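Local structure of hypothetical protein XCC279 (Xanthomonas campestris pv. campestris, 4NAV) at residues R19-C24 / A168-V173. The protein probably hydrolyses 3-deoxy-D-manno-octulosonate 8-phosphate to KDO and inorganic phosphate, a magnesium-dependent step in lipopolysaccharide biosynthesis. Sequence-based numbering, arbitrary orientation.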
ATOM      1  N   ARG A  19      -4.228  12.528  32.271  1.00 38.44           N
ATOM      2  CA  ARG A  19      -3.562  11.845  33.373  1.00 40.95           C
ATOM      3  C   ARG A  19      -2.813  10.587  32.941  1.00 38.46           C
ATOM      4  O   ARG A  19      -2.373   9.813  33.758  1.00 35.27           O
ATOM      5  CB  ARG A  19      -4.533  11.586  34.533  1.00 47.78           C
ATOM      6  CG  ARG A  19      -5.696  10.662  34.283  1.00 55.47           C
ATOM      7  CD  ARG A  19      -6.549  10.616  35.563  1.00 64.53           C
ATOM      8  NE  ARG A  19      -7.969  10.301  35.427  1.00 73.25           N
ATOM      9  CZ  ARG A  19      -8.517   9.169  34.967  1.00 78.05           C
ATOM     10  NH1 ARG A  19      -7.784   8.172  34.469  1.00 76.77           N
ATOM     11  NH2 ARG A  19      -9.843   9.064  34.969  1.00 82.50           N
ATOM     12  N   VAL A  20      -2.682  10.409  31.634  1.00 36.25           N
ATOM     13  CA  VAL A  20      -1.979   9.283  31.088  1.00 35.06           C
ATOM     14  C   VAL A  20      -0.486   9.396  31.347  1.00 35.48           C
ATOM     15  O   VAL A  20       0.152  10.323  30.906  1.00 33.67           O
ATOM     16  CB  VAL A  20      -2.209   9.183  29.566  1.00 33.77           C
ATOM     17  CG1 VAL A  20      -1.198   8.242  28.909  1.00 33.06           C
ATOM     18  CG2 VAL A  20      -3.632   8.754  29.286  1.00 32.62           C
ATOM     19  N   ARG A  21       0.059   8.385  32.014  1.00 37.16           N
ATOM     20  CA  ARG A  21       1.481   8.298  32.313  1.00 37.11           C
ATOM     21  C   ARG A  21       2.133   7.138  31.615  1.00 36.79           C
ATOM     22  O   ARG A  21       3.370   7.074  31.508  1.00 36.75           O
ATOM     23  CB  ARG A  21       1.676   8.135  33.817  1.00 38.01           C
ATOM     24  CG  ARG A  21       0.993   9.230  34.630  1.00 38.17           C
ATOM     25  CD  ARG A  21       1.657  10.582  34.689  1.00 38.18           C
ATOM     26  NE  ARG A  21       2.736  10.829  33.732  1.00 39.11           N
ATOM     27  CZ  ARG A  21       2.902  11.894  32.928  1.00 40.52           C
ATOM     28  NH1 ARG A  21       2.018  12.884  32.809  1.00 41.67           N
ATOM     29  NH2 ARG A  21       4.003  11.961  32.190  1.00 42.37           N
ATOM     30  N   LEU A  22       1.323   6.188  31.181  1.00 35.88           N
ATOM     31  CA  LEU A  22       1.857   5.033  30.464  1.00 35.85           C
ATOM     32  C   LEU A  22       0.980   4.814  29.253  1.00 33.85           C
ATOM     33  O   LEU A  22      -0.245   4.720  29.362  1.00 31.42           O
ATOM     34  CB  LEU A  22       1.882   3.817  31.374  1.00 37.49           C
ATOM     35  CG  LEU A  22       2.147   2.474  30.684  1.00 39.34           C
ATOM     36  CD1 LEU A  22       3.588   2.396  30.230  1.00 40.42           C
ATOM     37  CD2 LEU A  22       1.834   1.324  31.614  1.00 40.21           C
ATOM     38  N   ALA A  23       1.613   4.747  28.085  1.00 34.35           N
ATOM     39  CA  ALA A  23       0.897   4.544  26.816  1.00 33.27           C
ATOM     40  C   ALA A  23       1.380   3.254  26.185  1.00 34.14           C
ATOM     41  O   ALA A  23       2.563   3.132  25.860  1.00 35.76           O
ATOM     42  CB  ALA A  23       1.143   5.709  25.880  1.00 32.14           C
ATOM     43  N   CYS A  24       0.477   2.288  26.017  1.00 34.13           N
ATOM     44  CA  CYS A  24       0.848   0.986  25.462  1.00 34.64           C
ATOM     45  C   CYS A  24       0.198   0.810  24.133  1.00 34.08           C
ATOM     46  O   CYS A  24      -0.942   1.201  23.954  1.00 34.87           O
ATOM     47  CB  CYS A  24       0.377  -0.130  26.376  1.00 35.62           C
ATOM     48  SG  CYS A  24       1.006  -0.011  28.053  1.00 38.01           S
ATOM     49  N   ALA A 168      -1.797  17.179  23.618  1.00 25.89           N
ATOM     50  CA  ALA A 168      -2.617  18.383  23.721  1.00 26.20           C
ATOM     51  C   ALA A 168      -3.276  18.475  25.111  1.00 26.10           C
ATOM     52  O   ALA A 168      -3.312  19.527  25.716  1.00 25.84           O
ATOM     53  CB  ALA A 168      -3.687  18.385  22.645  1.00 26.20           C
ATOM     54  N   ALA A 169      -3.775  17.344  25.617  1.00 25.79           N
ATOM     55  CA  ALA A 169      -4.448  17.332  26.891  1.00 25.60           C
ATOM     56  C   ALA A 169      -3.490  17.654  28.011  1.00 26.39           C
ATOM     57  O   ALA A 169      -3.912  18.085  29.088  1.00 27.16           O
ATOM     58  CB  ALA A 169      -5.123  15.991  27.156  1.00 25.12           C
ATOM     59  N   GLN A 170      -2.216  17.398  27.788  1.00 27.12           N
ATOM     60  CA  GLN A 170      -1.213  17.645  28.826  1.00 27.56           C
ATOM     61  C   GLN A 170      -0.417  18.922  28.590  1.00 27.95           C
ATOM     62  O   GLN A 170       0.621  19.107  29.176  1.00 26.64           O
ATOM     63  CB  GLN A 170      -0.297  16.426  28.938  1.00 27.67           C
ATOM     64  CG  GLN A 170      -1.030  15.177  29.419  1.00 27.09           C
ATOM     65  CD  GLN A 170      -0.091  14.015  29.705  1.00 27.42           C
ATOM     66  OE1 GLN A 170       1.112  14.204  29.881  1.00 28.00           O
ATOM     67  NE2 GLN A 170      -0.657  12.827  29.849  1.00 27.45           N
ATOM     68  N   GLY A 171      -0.959  19.809  27.747  1.00 29.14           N
ATOM     69  CA  GLY A 171      -0.428  21.159  27.571  1.00 30.51           C
ATOM     70  C   GLY A 171       0.968  21.200  26.974  1.00 32.02           C
ATOM     71  O   GLY A 171       1.724  22.172  27.138  1.00 32.96           O
ATOM     72  N   GLN A 172       1.249  20.209  26.161  1.00 31.44           N
ATOM     73  CA  GLN A 172       2.561  20.022  25.685  1.00 32.24           C
ATOM     74  C   GLN A 172       2.863  20.581  24.279  1.00 33.79           C
ATOM     75  O   GLN A 172       4.051  20.630  23.866  1.00 35.19           O
ATOM     76  CB  GLN A 172       2.809  18.533  25.708  1.00 31.95           C
ATOM     77  CG  GLN A 172       4.157  18.198  26.244  1.00 34.08           C
ATOM     78  CD  GLN A 172       4.308  18.367  27.730  1.00 33.81           C
ATOM     79  OE1 GLN A 172       3.452  18.892  28.408  1.00 33.71           O
ATOM     80  NE2 GLN A 172       5.455  17.975  28.227  1.00 35.08           N
ATOM     81  N   VAL A 173       1.832  21.019  23.548  1.00 33.21           N
ATOM     82  CA  VAL A 173       2.001  21.226  22.111  1.00 33.98           C
ATOM     83  C   VAL A 173       2.824  22.495  21.845  1.00 34.81           C
ATOM     84  O   VAL A 173       3.805  22.468  21.097  1.00 34.39           O
ATOM     85  CB  VAL A 173       0.720  20.955  21.236  1.00 34.04           C
ATOM     86  CG1 VAL A 173      -0.579  21.053  21.982  1.00 34.96           C
ATOM     87  CG2 VAL A 173       0.646  21.833  20.001  1.00 35.02           C
TER
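Gln-170 reaches toward Val-20 and Arg-21 with CG beside its own backbone N (chi1 -65°) and the chain extended from there, which carries the whole carboxamide across to the other segment. Arg-21 starts out pointing away from it, but bends at chi2 (-77°) and chi3 bring its guanidinium back beside that amide. NE2 of Gln-170 donates to Val-20 O at 2.8 Å, a fairly straight bond that meets a lone pair in the carbonyl plane and keeps the acceptor close to the plane of the side-chain amide. A second bond from NE2 runs to Ala-17 O, so the nitrogen spans two carbonyls around the turn between helix 11-17 and strand 22-25. That strand is the central one of the parallel Rossmann-like sheet of the HAD fold, and its far end leads to Asp-26 and Asp-28, the predicted magnesium- and substrate-binding residues. Gln-170 itself follows the last turn of helix 158-169, which closes in a Schellman motif with Gly-171, at positive phi, as the C-prime residue. On the amide's oxygen side, Arg-21 NH1 gives OE1 of Gln-170 a weak bond of 3.3 Å; the guanidinium and amide planes are 43° apart. Arg-21 NH2 also makes a weak bond to Gly-63 O, while Ile-64 touches the side chains of both Arg-21 and Gln-170.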